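Local coordinates for M32 carboxypeptidase (Chitinophagaceae bacterium, PDB 7A03), which probably removes amino acids one at a time from the C-terminal ends of peptides, as a metal-dependent carboxypeptidase of the M32 (Taq) family, at residues A[291-296]-A[416-421]; A[344-349]-A[355-360]. All coordinates share one frame; numbering follows the deposited sequence.

Contact 1: residues A[291-296]-A[416-421]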
ATOM      1  N   ALA A 291       7.062   8.754   3.307  1.00 15.07           N
ATOM      2  CA  ALA A 291       7.339   9.559   2.116  1.00 14.45           C
ATOM      3  C   ALA A 291       6.180   9.543   1.127  1.00 19.31           C
ATOM      4  O   ALA A 291       5.913  10.558   0.468  1.00 24.00           O
ATOM      5  CB  ALA A 291       8.636   9.104   1.445  1.00 16.31           C
ATOM      6  N   SER A 292       5.490   8.410   0.999  1.00 17.52           N
ATOM      7  CA  SER A 292       4.395   8.265   0.042  1.00 17.34           C
ATOM      8  C   SER A 292       3.810   6.872   0.209  1.00 15.23           C
ATOM      9  O   SER A 292       4.413   5.999   0.847  1.00 15.06           O
ATOM     10  CB  SER A 292       4.851   8.422  -1.405  1.00 18.87           C
ATOM     11  OG  SER A 292       5.440   7.211  -1.863  1.00 17.46           O
ATOM     12  N   LEU A 293       2.629   6.664  -0.390  1.00 14.92           N
ATOM     13  CA  LEU A 293       1.999   5.347  -0.366  1.00 15.17           C
ATOM     14  C   LEU A 293       2.863   4.323  -1.083  1.00 15.20           C
ATOM     15  O   LEU A 293       2.987   3.179  -0.632  1.00 15.22           O
ATOM     16  CB  LEU A 293       0.626   5.393  -1.041  1.00 18.82           C
ATOM     17  CG  LEU A 293      -0.574   5.950  -0.271  1.00 22.66           C
ATOM     18  CD1 LEU A 293      -1.785   5.951  -1.197  1.00 25.63           C
ATOM     19  CD2 LEU A 293      -0.858   5.129   0.965  1.00 22.29           C
ATOM     20  N   GLY A 294       3.464   4.718  -2.204  1.00 14.56           N
ATOM     21  CA  GLY A 294       4.345   3.808  -2.921  1.00 15.05           C
ATOM     22  C   GLY A 294       5.564   3.393  -2.115  1.00 13.85           C
ATOM     23  O   GLY A 294       5.933   2.220  -2.096  1.00 14.58           O
ATOM     24  N   ILE A 295       6.202   4.343  -1.433  1.00 16.11           N
ATOM     25  CA  ILE A 295       7.343   3.980  -0.594  1.00 12.18           C
ATOM     26  C   ILE A 295       6.891   3.103   0.581  1.00 12.82           C
ATOM     27  O   ILE A 295       7.553   2.123   0.947  1.00 12.50           O
ATOM     28  CB  ILE A 295       8.129   5.241  -0.167  1.00 13.71           C
ATOM     29  CG1 ILE A 295       8.715   5.980  -1.389  1.00 12.57           C
ATOM     30  CG2 ILE A 295       9.211   4.882   0.866  1.00 14.23           C
ATOM     31  CD1 ILE A 295       9.689   5.136  -2.238  1.00 12.90           C
ATOM     32  N   HIS A 296       5.733   3.405   1.170  1.00 13.69           N
ATOM     33  CA  HIS A 296       5.259   2.528   2.234  1.00 13.15           C
ATOM     34  C   HIS A 296       5.030   1.106   1.711  1.00 13.58           C
ATOM     35  O   HIS A 296       5.444   0.105   2.337  1.00 12.31           O
ATOM     36  CB  HIS A 296       3.983   3.110   2.845  1.00 15.18           C
ATOM     37  CG  HIS A 296       3.941   3.012   4.334  1.00 15.56           C
ATOM     38  ND1 HIS A 296       4.324   1.880   5.022  1.00 15.21           N
ATOM     39  CD2 HIS A 296       3.602   3.926   5.270  1.00 14.63           C
ATOM     40  CE1 HIS A 296       4.208   2.100   6.323  1.00 17.78           C
ATOM     41  NE2 HIS A 296       3.773   3.335   6.497  1.00 16.26           N
ATOM     42  N   PHE A 416      -9.567   7.520  -6.904  1.00 16.39           N
ATOM     43  CA  PHE A 416      -9.078   7.406  -8.272  1.00 17.75           C
ATOM     44  C   PHE A 416      -7.632   7.882  -8.300  1.00 16.93           C
ATOM     45  O   PHE A 416      -7.302   8.930  -7.734  1.00 17.38           O
ATOM     46  CB  PHE A 416      -9.942   8.251  -9.221  1.00 17.95           C
ATOM     47  CG  PHE A 416     -11.267   7.610  -9.563  1.00 17.19           C
ATOM     48  CD1 PHE A 416     -12.290   7.554  -8.627  1.00 22.29           C
ATOM     49  CD2 PHE A 416     -11.472   7.032 -10.811  1.00 21.24           C
ATOM     50  CE1 PHE A 416     -13.504   6.964  -8.939  1.00 27.22           C
ATOM     51  CE2 PHE A 416     -12.684   6.441 -11.127  1.00 24.77           C
ATOM     52  CZ  PHE A 416     -13.693   6.399 -10.191  1.00 22.99           C
ATOM     53  N   GLY A 417      -6.778   7.129  -8.992  1.00 16.48           N
ATOM     54  CA  GLY A 417      -5.357   7.366  -8.977  1.00 18.82           C
ATOM     55  C   GLY A 417      -4.613   6.612  -7.894  1.00 16.89           C
ATOM     56  O   GLY A 417      -3.398   6.806  -7.753  1.00 17.82           O
ATOM     57  N   TYR A 418      -5.299   5.747  -7.140  1.00 14.65           N
ATOM     58  CA  TYR A 418      -4.742   5.018  -6.007  1.00 12.74           C
ATOM     59  C   TYR A 418      -4.081   3.717  -6.445  1.00 14.90           C
ATOM     60  O   TYR A 418      -2.964   3.399  -6.022  1.00 15.47           O
ATOM     61  CB  TYR A 418      -5.875   4.715  -5.011  1.00 20.92           C
ATOM     62  CG  TYR A 418      -5.447   4.221  -3.643  1.00 17.16           C
ATOM     63  CD1 TYR A 418      -4.925   2.949  -3.460  1.00 16.91           C
ATOM     64  CD2 TYR A 418      -5.608   5.026  -2.521  1.00 19.07           C
ATOM     65  CE1 TYR A 418      -4.549   2.500  -2.200  1.00 19.86           C
ATOM     66  CE2 TYR A 418      -5.238   4.589  -1.263  1.00 19.28           C
ATOM     67  CZ  TYR A 418      -4.706   3.336  -1.110  1.00 23.14           C
ATOM     68  OH  TYR A 418      -4.339   2.917   0.148  1.00 25.99           O
ATOM     69  N   PHE A 419      -4.761   2.959  -7.296  1.00 14.07           N
ATOM     70  CA  PHE A 419      -4.280   1.623  -7.631  1.00 12.96           C
ATOM     71  C   PHE A 419      -2.821   1.563  -8.093  1.00 13.03           C
ATOM     72  O   PHE A 419      -2.113   0.620  -7.681  1.00 12.92           O
ATOM     73  CB  PHE A 419      -5.209   0.977  -8.673  1.00 14.67           C
ATOM     74  CG  PHE A 419      -6.483   0.415  -8.105  1.00 15.16           C
ATOM     75  CD1 PHE A 419      -6.454  -0.618  -7.177  1.00 13.49           C
ATOM     76  CD2 PHE A 419      -7.717   0.892  -8.534  1.00 15.90           C
ATOM     77  CE1 PHE A 419      -7.647  -1.145  -6.656  1.00 17.32           C
ATOM     78  CE2 PHE A 419      -8.899   0.368  -8.029  1.00 14.54           C
ATOM     79  CZ  PHE A 419      -8.866  -0.655  -7.091  1.00 13.75           C
ATOM     80  N   PRO A 420      -2.310   2.483  -8.928  1.00 13.24           N
ATOM     81  CA  PRO A 420      -0.921   2.328  -9.389  1.00 15.33           C
ATOM     82  C   PRO A 420       0.088   2.229  -8.254  1.00 16.65           C
ATOM     83  O   PRO A 420       1.124   1.569  -8.427  1.00 16.27           O
ATOM     84  CB  PRO A 420      -0.688   3.574 -10.257  1.00 15.49           C
ATOM     85  CG  PRO A 420      -2.040   3.962 -10.724  1.00 17.61           C
ATOM     86  CD  PRO A 420      -2.969   3.636  -9.582  1.00 13.44           C
ATOM     87  N   THR A 421      -0.196   2.843  -7.092  1.00 14.66           N
ATOM     88  CA  THR A 421       0.772   2.819  -6.001  1.00 15.49           C
ATOM     89  C   THR A 421       1.106   1.397  -5.566  1.00 14.93           C
ATOM     90  O   THR A 421       2.248   1.138  -5.170  1.00 14.20           O
ATOM     91  CB  THR A 421       0.313   3.673  -4.815  1.00 14.53           C
ATOM     92  OG1 THR A 421      -0.883   3.125  -4.248  1.00 16.38           O
ATOM     93  CG2 THR A 421       0.066   5.105  -5.265  1.00 20.52           C
TER
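L293 and Y418 meet where the first turn of helix 293-307 faces the chain leading into helix 420-439 in this largely helical M32 metallopeptidase fold. The contact is apolar: no hydrogen bond crosses between 291-296 and 416-421. CD1 of L293 lies over one face of the Y418 ring in a CH-pi contact, 4.1 Å from the ring centroid and 27° off its normal. It is displaced toward the CE2-CZ side of the ring, with L293 CD1 to Y418 CE2 at 3.7 Å. The tyrosine ring reaches this place because its CG is anti to the backbone N (chi1 -168°), and the two side chains cross at about a right angle. Y418 also lies beside a bound glycerol, probably from the crystallisation liquor.

Behind this pair the backbones come close, G294 CA to T421 CA 4.8 Å. CB of L293 packs on CB of T421 at 4.2 Å, and the bare CA of G294 faces T421 O. Y164 of helix 157-164 also touches L293, which lies near, without touching, the HExxH pattern, whose histidines H267 and H271 probably supply part of the metal site as in other metallopeptidases of this clan, although no metal is bound to them here.

Polar bonds act within each segment. S292 is the N-cap of helix 293-307: its OG accepts from I295 N at 3.0 Å, nearly straight at 172°, while E165 bonds both S292 OG and G294 N. Within 416-421, Y418 O takes two donors, T421 N at 3.0 Å and, in the carbonyl plane, the hydroxyl T421 OG1 at 2.7 Å.

Contact 2: residues A[344-349]-A[355-360]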
ATOM      1  N   VAL A 344       2.360 -19.186  -9.108  1.00 17.39           N
ATOM      2  CA  VAL A 344       1.852 -18.146 -10.002  1.00 18.66           C
ATOM      3  C   VAL A 344       0.688 -18.705 -10.805  1.00 21.38           C
ATOM      4  O   VAL A 344       0.810 -19.763 -11.441  1.00 24.20           O
ATOM      5  CB  VAL A 344       2.960 -17.620 -10.927  1.00 21.04           C
ATOM      6  CG1 VAL A 344       2.370 -16.844 -12.104  1.00 20.77           C
ATOM      7  CG2 VAL A 344       3.917 -16.751 -10.145  1.00 18.87           C
ATOM      8  N   GLN A 345      -0.431 -17.969 -10.811  1.00 19.95           N
ATOM      9  CA  GLN A 345      -1.633 -18.449 -11.471  1.00 22.76           C
ATOM     10  C   GLN A 345      -2.522 -17.264 -11.819  1.00 19.61           C
ATOM     11  O   GLN A 345      -2.947 -16.537 -10.918  1.00 22.06           O
ATOM     12  CB  GLN A 345      -2.381 -19.367 -10.507  1.00 30.33           C
ATOM     13  CG  GLN A 345      -3.642 -19.981 -11.061  1.00 41.89           C
ATOM     14  CD  GLN A 345      -4.018 -21.249 -10.324  1.00 48.69           C
ATOM     15  OE1 GLN A 345      -3.358 -22.277 -10.464  1.00 50.07           O
ATOM     16  NE2 GLN A 345      -5.072 -21.177  -9.514  1.00 49.52           N
ATOM     17  N   PRO A 346      -2.820 -17.040 -13.095  1.00 16.87           N
ATOM     18  CA  PRO A 346      -3.828 -16.027 -13.445  1.00 18.92           C
ATOM     19  C   PRO A 346      -5.133 -16.312 -12.714  1.00 21.54           C
ATOM     20  O   PRO A 346      -5.578 -17.461 -12.628  1.00 22.59           O
ATOM     21  CB  PRO A 346      -3.976 -16.192 -14.960  1.00 24.34           C
ATOM     22  CG  PRO A 346      -2.649 -16.767 -15.397  1.00 27.83           C
ATOM     23  CD  PRO A 346      -2.232 -17.685 -14.284  1.00 20.08           C
ATOM     24  N   SER A 347      -5.723 -15.262 -12.146  1.00 18.83           N
ATOM     25  CA  SER A 347      -6.916 -15.420 -11.328  1.00 21.31           C
ATOM     26  C   SER A 347      -7.752 -14.144 -11.393  1.00 19.48           C
ATOM     27  O   SER A 347      -7.353 -13.138 -11.986  1.00 19.99           O
ATOM     28  CB  SER A 347      -6.544 -15.858  -9.911  1.00 21.54           C
ATOM     29  OG  SER A 347      -5.759 -14.872  -9.265  1.00 23.40           O
ATOM     30  N   LEU A 348      -8.923 -14.193 -10.762  1.00 18.71           N
ATOM     31  CA  LEU A 348      -9.937 -13.156 -10.917  1.00 20.76           C
ATOM     32  C   LEU A 348      -9.831 -12.029  -9.895  1.00 19.71           C
ATOM     33  O   LEU A 348     -10.186 -10.888 -10.216  1.00 18.73           O
ATOM     34  CB  LEU A 348     -11.330 -13.786 -10.825  1.00 24.47           C
ATOM     35  CG  LEU A 348     -11.692 -14.685 -12.013  1.00 23.86           C
ATOM     36  CD1 LEU A 348     -12.815 -15.641 -11.656  1.00 28.73           C
ATOM     37  CD2 LEU A 348     -12.091 -13.829 -13.196  1.00 27.38           C
ATOM     38  N   ILE A 349      -9.349 -12.316  -8.687  1.00 18.48           N
ATOM     39  CA  ILE A 349      -9.417 -11.395  -7.556  1.00 21.22           C
ATOM     40  C   ILE A 349      -8.031 -10.831  -7.285  1.00 20.98           C
ATOM     41  O   ILE A 349      -7.099 -11.582  -6.957  1.00 19.35           O
ATOM     42  CB  ILE A 349      -9.980 -12.078  -6.302  1.00 20.03           C
ATOM     43  CG1 ILE A 349     -11.347 -12.701  -6.606  1.00 24.50           C
ATOM     44  CG2 ILE A 349     -10.043 -11.085  -5.139  1.00 19.68           C
ATOM     45  CD1 ILE A 349     -12.401 -11.690  -7.051  1.00 25.35           C
ATOM     46  N   GLU A 355       2.437 -12.441  -6.926  1.00 16.68           N
ATOM     47  CA  GLU A 355       3.195 -11.213  -7.178  1.00 16.88           C
ATOM     48  C   GLU A 355       3.483 -10.948  -8.657  1.00 15.95           C
ATOM     49  O   GLU A 355       3.980  -9.861  -8.980  1.00 16.54           O
ATOM     50  CB  GLU A 355       4.503 -11.193  -6.367  1.00 18.94           C
ATOM     51  CG  GLU A 355       5.569 -12.140  -6.887  1.00 18.53           C
ATOM     52  CD  GLU A 355       6.830 -12.168  -6.018  1.00 21.04           C
ATOM     53  OE1 GLU A 355       7.328 -11.090  -5.607  1.00 15.98           O
ATOM     54  OE2 GLU A 355       7.324 -13.286  -5.765  1.00 26.05           O
ATOM     55  N   ILE A 356       3.214 -11.889  -9.560  1.00 14.80           N
ATOM     56  CA  ILE A 356       3.412 -11.617 -10.982  1.00 14.36           C
ATOM     57  C   ILE A 356       2.106 -11.116 -11.572  1.00 16.80           C
ATOM     58  O   ILE A 356       2.027  -9.986 -12.075  1.00 16.71           O
ATOM     59  CB  ILE A 356       3.933 -12.844 -11.757  1.00 14.71           C
ATOM     60  CG1 ILE A 356       5.249 -13.332 -11.148  1.00 16.92           C
ATOM     61  CG2 ILE A 356       4.099 -12.513 -13.229  1.00 18.68           C
ATOM     62  CD1 ILE A 356       6.348 -12.290 -11.165  1.00 18.53           C
ATOM     63  N   THR A 357       1.070 -11.953 -11.508  1.00 15.67           N
ATOM     64  CA  THR A 357      -0.203 -11.580 -12.110  1.00 14.55           C
ATOM     65  C   THR A 357      -0.825 -10.359 -11.441  1.00 14.26           C
ATOM     66  O   THR A 357      -1.611  -9.661 -12.090  1.00 14.47           O
ATOM     67  CB  THR A 357      -1.182 -12.758 -12.075  1.00 14.67           C
ATOM     68  OG1 THR A 357      -1.438 -13.115 -10.710  1.00 16.09           O
ATOM     69  CG2 THR A 357      -0.622 -13.945 -12.838  1.00 15.16           C
ATOM     70  N   TYR A 358      -0.481 -10.085 -10.173  1.00 15.52           N
ATOM     71  CA  TYR A 358      -1.008  -8.909  -9.477  1.00 14.86           C
ATOM     72  C   TYR A 358      -0.935  -7.658 -10.347  1.00 14.84           C
ATOM     73  O   TYR A 358      -1.881  -6.855 -10.396  1.00 14.05           O
ATOM     74  CB  TYR A 358      -0.209  -8.670  -8.188  1.00 15.39           C
ATOM     75  CG  TYR A 358      -0.814  -7.624  -7.266  1.00 14.48           C
ATOM     76  CD1 TYR A 358      -0.514  -6.270  -7.422  1.00 14.87           C
ATOM     77  CD2 TYR A 358      -1.681  -7.992  -6.250  1.00 15.53           C
ATOM     78  CE1 TYR A 358      -1.073  -5.313  -6.602  1.00 14.62           C
ATOM     79  CE2 TYR A 358      -2.242  -7.047  -5.413  1.00 15.55           C
ATOM     80  CZ  TYR A 358      -1.929  -5.712  -5.591  1.00 15.56           C
ATOM     81  OH  TYR A 358      -2.482  -4.754  -4.766  1.00 18.90           O
ATOM     82  N   HIS A 359       0.179  -7.487 -11.059  1.00 14.59           N
ATOM     83  CA  HIS A 359       0.402  -6.240 -11.772  1.00 14.06           C
ATOM     84  C   HIS A 359      -0.476  -6.104 -13.005  1.00 14.37           C
ATOM     85  O   HIS A 359      -0.803  -4.977 -13.392  1.00 16.18           O
ATOM     86  CB  HIS A 359       1.899  -6.043 -11.991  1.00 15.44           C
ATOM     87  CG  HIS A 359       2.660  -6.188 -10.713  1.00 14.59           C
ATOM     88  ND1 HIS A 359       2.574  -5.251  -9.703  1.00 15.56           N
ATOM     89  CD2 HIS A 359       3.423  -7.197 -10.230  1.00 13.82           C
ATOM     90  CE1 HIS A 359       3.283  -5.663  -8.665  1.00 16.18           C
ATOM     91  NE2 HIS A 359       3.814  -6.838  -8.960  1.00 15.53           N
ATOM     92  N   PHE A 360      -0.963  -7.217 -13.559  1.00 14.58           N
ATOM     93  CA  PHE A 360      -1.978  -7.081 -14.598  1.00 14.87           C
ATOM     94  C   PHE A 360      -3.276  -6.528 -14.025  1.00 15.32           C
ATOM     95  O   PHE A 360      -3.893  -5.635 -14.628  1.00 15.64           O
ATOM     96  CB  PHE A 360      -2.184  -8.398 -15.330  1.00 15.18           C
ATOM     97  CG  PHE A 360      -1.034  -8.755 -16.228  1.00 21.97           C
ATOM     98  CD1 PHE A 360       0.082  -9.402 -15.719  1.00 19.47           C
ATOM     99  CD2 PHE A 360      -1.039  -8.381 -17.559  1.00 27.28           C
ATOM    100  CE1 PHE A 360       1.156  -9.705 -16.543  1.00 19.75           C
ATOM    101  CE2 PHE A 360       0.025  -8.681 -18.378  1.00 26.71           C
ATOM    102  CZ  PHE A 360       1.118  -9.339 -17.870  1.00 23.95           C
TER
HETATM  103  O   HOH W   1      -4.185 -13.202 -10.811  1.00 17.23           O
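V344 and I356 make the closest apolar touch between the loop 344-349 and the chain entering helix 358-374, with V344 CG2 3.8 Å from I356 CG1. Their side chains cross obliquely, one methyl branch of the valine meeting the isoleucine's gamma methylene. Next to them, T357 presents its two branches to different partners. Its methyl lies against the backbone N and CA of P346, with T357 CG2 to P346 N 3.8 Å, and more loosely against the proline ring and CG1 of V344.

The hydroxyl branch bonds D354 OD2 and also accepts from a water. With chi1 at 62°, OG1 of T357 stands between its own backbone N and carbonyl carbon, and the water donates to it at 2.8 Å. The same water lies 2.8 Å from S347 OG, in a hydrogen bond whose direction is not settled, and gives a weak, long bond to S347 O. This water thus joins the two segments, between which no direct hydrogen bond forms.

In the second shell D354, in the short connection between the segments, bonds to both of them. Besides T357 OG1, its OD2 bonds Q345 N, while its OD1 takes I356 N, so a single carboxylate grips the loop and the helix entry together. Within 355-360, T357 O accepts from F360 N at 2.9 Å.

Farther out, H343 holds the amide oxygen of Q345, and E355 reaches K496 in a salt bridge and Y492 in a hydrogen bond. V344 and I356 both rest on F497 of helix 486-497, V344 also touches L188 of helix 170-192, and T357 packs on L394 of helix 382-394.

From the N terminus the chain first reaches 291-296, the start of helix 293-307, and meets it again, 120 residues on, at 416-421, so contact 1 closes a long, largely helical excursion. Contact 2 is nested inside that excursion: after helix 334-341 the chain passes through 344-349, reverses over five residues and comes back at 355-360, a tight local closure leading into helix 358-374. Contact 1 lies near the centre of the chain, contact 2 farther out, with centres 19 Å apart and no direct touch. Helix 358-374 connects them: it grows from contact 2, and its Y366 and E369 pack against the 416-421 side of contact 1.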